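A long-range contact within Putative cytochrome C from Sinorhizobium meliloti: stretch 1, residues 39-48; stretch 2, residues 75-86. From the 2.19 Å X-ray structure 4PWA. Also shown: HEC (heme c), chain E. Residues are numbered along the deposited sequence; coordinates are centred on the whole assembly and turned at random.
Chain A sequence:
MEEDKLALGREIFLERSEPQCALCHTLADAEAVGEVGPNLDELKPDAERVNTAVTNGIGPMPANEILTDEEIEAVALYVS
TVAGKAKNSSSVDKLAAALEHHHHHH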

# COMPACT_ATOMS: atom_id res chain seq x y z
N ASN A 39 9.49 -1.89 -9.37
CA ASN A 39 9.99 -0.58 -9.02
C ASN A 39 10.76 -0.06 -10.20
O ASN A 39 11.75 -0.65 -10.59
N LEU A 40 10.29 1.03 -10.80
CA LEU A 40 10.94 1.59 -11.99
C LEU A 40 12.26 2.28 -11.66
O LEU A 40 13.11 2.44 -12.53
N ASP A 41 12.44 2.67 -10.40
CA ASP A 41 13.75 3.18 -9.95
C ASP A 41 14.78 2.06 -9.90
O ASP A 41 15.99 2.31 -9.96
N GLU A 42 14.30 0.82 -9.78
CA GLU A 42 15.16 -0.36 -9.80
C GLU A 42 15.39 -0.84 -11.23
O GLU A 42 16.50 -1.17 -11.61
N LEU A 43 14.33 -0.90 -12.02
CA LEU A 43 14.42 -1.38 -13.39
C LEU A 43 15.29 -0.44 -14.24
O LEU A 43 16.18 -0.89 -14.97
N LYS A 44 15.07 0.87 -14.10
CA LYS A 44 15.77 1.90 -14.88
C LYS A 44 15.75 1.58 -16.37
O LYS A 44 16.80 1.46 -17.00
N PRO A 45 14.55 1.44 -16.95
CA PRO A 45 14.39 1.08 -18.35
C PRO A 45 14.69 2.24 -19.30
O PRO A 45 14.50 3.40 -18.93
N ASP A 46 15.14 1.92 -20.52
CA ASP A 46 15.26 2.93 -21.57
C ASP A 46 13.89 3.27 -22.19
O ASP A 46 12.91 2.55 -21.99
N ALA A 47 13.85 4.37 -22.94
CA ALA A 47 12.64 4.90 -23.55
C ALA A 47 11.90 3.86 -24.37
O ALA A 47 10.68 3.73 -24.28
N GLU A 48 12.64 3.09 -25.16
CA GLU A 48 12.03 2.06 -26.00
C GLU A 48 11.30 1.01 -25.16
O GLU A 48 10.20 0.59 -25.51
N VAL A 75 5.71 10.04 -21.66
CA VAL A 75 5.88 9.22 -20.46
C VAL A 75 7.05 8.24 -20.59
O VAL A 75 7.65 7.89 -19.59
N ALA A 76 7.37 7.78 -21.80
CA ALA A 76 8.56 6.93 -22.02
C ALA A 76 9.84 7.73 -21.79
O ALA A 76 10.73 7.30 -21.06
N LEU A 77 9.93 8.90 -22.42
CA LEU A 77 11.05 9.83 -22.20
C LEU A 77 11.23 10.17 -20.71
O LEU A 77 12.35 10.15 -20.20
N TYR A 78 10.12 10.47 -20.03
CA TYR A 78 10.13 10.89 -18.64
C TYR A 78 10.70 9.80 -17.75
O TYR A 78 11.69 10.01 -17.06
N VAL A 79 10.05 8.64 -17.77
CA VAL A 79 10.47 7.52 -16.95
C VAL A 79 11.96 7.20 -17.16
O VAL A 79 12.71 7.04 -16.20
N SER A 80 12.39 7.13 -18.41
CA SER A 80 13.74 6.73 -18.72
C SER A 80 14.77 7.76 -18.28
O SER A 80 15.94 7.42 -18.06
N THR A 81 14.35 9.01 -18.15
CA THR A 81 15.25 10.08 -17.71
C THR A 81 15.34 10.17 -16.19
O THR A 81 16.43 10.39 -15.66
N VAL A 82 14.22 10.03 -15.50
CA VAL A 82 14.17 10.29 -14.06
C VAL A 82 14.34 9.07 -13.18
O VAL A 82 14.57 9.23 -11.99
N ALA A 83 14.23 7.86 -13.73
CA ALA A 83 14.30 6.64 -12.90
C ALA A 83 15.59 6.61 -12.06
O ALA A 83 16.68 6.88 -12.58
N GLY A 84 15.44 6.35 -10.76
CA GLY A 84 16.56 6.33 -9.82
C GLY A 84 16.82 7.64 -9.08
O GLY A 84 17.61 7.68 -8.13
N LYS A 85 16.16 8.71 -9.50
CA LYS A 85 16.41 10.05 -8.98
C LYS A 85 15.14 10.72 -8.44
O LYS A 85 14.02 10.32 -8.78
N ALA A 86 15.34 11.71 -7.57
CA ALA A 86 14.25 12.49 -6.99
C ALA A 86 14.04 13.78 -7.79
O ALA A 86 14.87 14.12 -8.63

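The contact joins a short helix, the loop after it and the start of the next helix, in stretch 1, to a longer helix and the turn that follows it, in stretch 2. Its rule is economy: small side chains on the long helix and just after it allow the other backbone to come close, and a single direct hydrogen bond joins the stretches at one end, where the CA atoms of Asp 41 and Gly 84 are 4.2 Å apart.

Asn 39 makes no contact across the gap, but it prepares the first helix. With chi1 t, its OD1 accepts from Asp 41 N at 2.7 Å and, more weakly, from Glu 42 N at 3.5 Å, an N-cap on the helix that carries Leu 40 and Asp 41.

Leu 40 points toward stretch 2 in the m, t rotamer. Its CD1 lies 4.1 Å from Val 79 CG1, while its CD2 reaches the heme, 3.7 Å from HEC CMA, so one leucine links helix and cofactor. Its carbonyl also takes part in the packing: Leu 40 O sits 3.4 Å from Ala 83 CB.

Asp 41 supplies the specific bond. Its CA-to-CB bond runs sideways, yet chi1 m brings the carboxylate nearer, and OD1 accepts from Gly 84 N at 2.9 Å with an almost straight N-H...O angle of 175°. The same OD1 lies 2.8 Å from water 1, which is also 2.8 Å from Lys 85 O. OD2 is satisfied elsewhere in the structure. The receiving loop is a type II turn from Val 82 to Lys 85, in which Gly 84 has phi 94°; a CB there would be jammed against the carbonyl of Ala 83, and it would stand 3.5 Å from Lys 44 NZ.

Glu 42 points away, and Leu 43 turns to the heme instead, its CD2 3.4 Å from HEC CAA. Lys 44 leaves the helix with positive phi. Its long side chain folds back so that NZ donates to Asp 41 O at 2.8 Å, and its CG passes 4.4 Å from Ala 83 CB; Ala 83, pointing toward stretch 1, thus packs against backbone and aliphatic chain together.

Pro 45, with its ring in a C-gamma endo pucker, places CG 4.1 Å from Val 79 CG1 and 4.0 Å from HEC CMA. Val 79, chi1 t, therefore meets Leu 40 and Pro 45 through the same methyl. Pro 45 O lies 3.4 Å from Ser 80 CA in a CA-H...O contact, and water 2 donates to Pro 45 O at 2.8 Å and to Ser 80 O at 2.9 Å, tying the two carbonyls together.

Asp 46 points away, using chi1 p to cap the helix that begins at Ala 47. There backbone meets small side chains: Ala 47 N is 3.4 Å from Ser 80 CB, and Ala 47 O is 3.5 Å from Ala 76 CB. Ser 80, chi1 p, keeps its hydroxyl close to its own helix, with OG 2.7 Å from Ala 76 O and 2.9 Å from Leu 77 O, while Ser 80 CB meets the neighbouring backbone and Ser 80 OG also lies 3.8 Å from Ala 47 CB.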

# COMPACT_ATOMS: atom_id res chain seq x y z
CB ASN A 39 10.87 -0.66 -7.77
CG ASN A 39 11.37 0.69 -7.31
OD1 ASN A 39 11.40 1.64 -8.08
ND2 ASN A 39 11.77 0.77 -6.05
CB LEU A 40 9.99 2.53 -12.75
CG LEU A 40 8.70 1.87 -13.31
CD1 LEU A 40 7.80 2.91 -13.97
CD2 LEU A 40 9.02 0.70 -14.29
CB ASP A 41 13.64 3.85 -8.58
CG ASP A 41 12.77 5.11 -8.60
OD1 ASP A 41 12.81 5.87 -9.60
OD2 ASP A 41 12.06 5.35 -7.60
CB GLU A 42 14.53 -1.47 -8.96
CG GLU A 42 15.26 -2.80 -8.97
CD GLU A 42 16.63 -2.78 -8.31
OE1 GLU A 42 17.07 -1.72 -7.79
OE2 GLU A 42 17.27 -3.86 -8.32
CB LEU A 43 13.02 -1.52 -13.98
CG LEU A 43 12.73 -2.67 -14.93
CD1 LEU A 43 13.15 -3.99 -14.32
CD2 LEU A 43 11.23 -2.66 -15.28
CB LYS A 44 17.22 2.10 -14.39
CG LYS A 44 17.37 2.55 -12.93
CD LYS A 44 18.77 3.13 -12.62
CE LYS A 44 19.45 2.43 -11.43
NZ LYS A 44 18.80 2.63 -10.05
CB PRO A 45 12.90 0.75 -18.45
CG PRO A 45 12.26 1.67 -17.49
CD PRO A 45 13.26 1.83 -16.34
CB ASP A 46 16.28 2.53 -22.64
CG ASP A 46 15.92 1.22 -23.34
OD1 ASP A 46 14.72 0.94 -23.55
OD2 ASP A 46 16.85 0.47 -23.69
CB ALA A 47 12.97 6.13 -24.42
CB GLU A 48 13.07 1.38 -26.89
CG GLU A 48 12.45 0.60 -28.04
CD GLU A 48 13.47 -0.10 -28.89
OE1 GLU A 48 13.78 0.39 -30.01
OE2 GLU A 48 13.99 -1.15 -28.44
CB VAL A 75 4.59 8.43 -20.09
CG1 VAL A 75 4.45 7.19 -20.92
CG2 VAL A 75 4.60 8.07 -18.62
CB ALA A 76 8.55 6.31 -23.40
CB LEU A 77 10.85 11.12 -23.00
CG LEU A 77 11.91 12.20 -22.81
CD1 LEU A 77 13.32 11.65 -23.13
CD2 LEU A 77 11.60 13.46 -23.65
CB TYR A 78 8.70 11.27 -18.18
CG TYR A 78 8.52 11.40 -16.68
CD1 TYR A 78 9.10 12.44 -15.97
CD2 TYR A 78 7.75 10.48 -15.98
CE1 TYR A 78 8.95 12.56 -14.61
CE2 TYR A 78 7.59 10.58 -14.60
CZ TYR A 78 8.19 11.62 -13.92
OH TYR A 78 8.04 11.72 -12.58
CB VAL A 79 9.65 6.28 -17.27
CG1 VAL A 79 10.22 5.06 -16.51
CG2 VAL A 79 8.16 6.51 -16.93
CB SER A 80 13.89 6.44 -20.20
OG SER A 80 13.38 7.52 -20.96
CB THR A 81 14.78 11.45 -18.21
OG1 THR A 81 14.56 11.39 -19.62
CG2 THR A 81 15.80 12.53 -17.90
CB VAL A 82 12.88 11.02 -13.60
CG1 VAL A 82 12.71 12.33 -14.36
CG2 VAL A 82 11.65 10.12 -13.73
CB ALA A 83 14.18 5.40 -13.74
CB LYS A 85 17.06 10.90 -10.09
CG LYS A 85 18.39 10.33 -10.55
CD LYS A 85 19.08 11.18 -11.60
CE LYS A 85 18.44 11.04 -12.97
NZ LYS A 85 19.30 11.64 -14.04
CB ALA A 86 14.57 12.81 -5.54
FE HEC E . 3.55 -1.15 -15.81
CHA HEC E . 5.73 -3.72 -16.30
CHB HEC E . 5.74 1.04 -17.12
CHC HEC E . 1.12 1.23 -15.77
CHD HEC E . 1.62 -3.09 -13.81
NA HEC E . 5.36 -1.32 -16.61
C1A HEC E . 6.13 -2.46 -16.66
C2A HEC E . 7.44 -2.11 -17.17
C3A HEC E . 7.46 -0.79 -17.39
C4A HEC E . 6.15 -0.27 -17.02
CMA HEC E . 8.66 0.00 -17.92
CAA HEC E . 8.60 -3.10 -17.41
CBA HEC E . 8.29 -3.86 -18.69
CGA HEC E . 9.43 -4.75 -19.09
O1A HEC E . 9.91 -4.62 -20.25
O2A HEC E . 9.89 -5.60 -18.27
NB HEC E . 3.46 0.75 -16.34
C1B HEC E . 4.46 1.48 -16.94
C2B HEC E . 3.90 2.74 -17.38
C3B HEC E . 2.64 2.80 -16.97
C4B HEC E . 2.33 1.54 -16.34
CMB HEC E . 4.67 3.91 -18.02
CAB HEC E . 1.66 3.97 -17.19
CBB HEC E . 1.28 4.13 -18.67
NC HEC E . 1.74 -0.96 -14.91
C1C HEC E . 0.85 0.08 -15.07
C2C HEC E . -0.47 -0.33 -14.65
C3C HEC E . -0.28 -1.43 -13.90
C4C HEC E . 1.08 -1.90 -14.18
CMC HEC E . -1.57 0.72 -14.42
CAC HEC E . -1.28 -2.25 -13.02
CBC HEC E . -2.82 -2.11 -13.09
ND HEC E . 3.67 -3.09 -15.16
C1D HEC E . 2.73 -3.69 -14.33
C2D HEC E . 3.09 -5.07 -14.09
C3D HEC E . 4.38 -5.28 -14.87
C4D HEC E . 4.66 -4.00 -15.49
CMD HEC E . 2.34 -6.09 -13.22
CAD HEC E . 5.20 -6.59 -14.96
CBD HEC E . 5.02 -7.21 -16.33
CGD HEC E . 5.61 -8.60 -16.34
O1D HEC E . 6.86 -8.71 -16.46
O2D HEC E . 4.82 -9.58 -16.25
O HOH W 1 12.31 8.52 -10.15
O HOH W 2 16.00 4.67 -17.00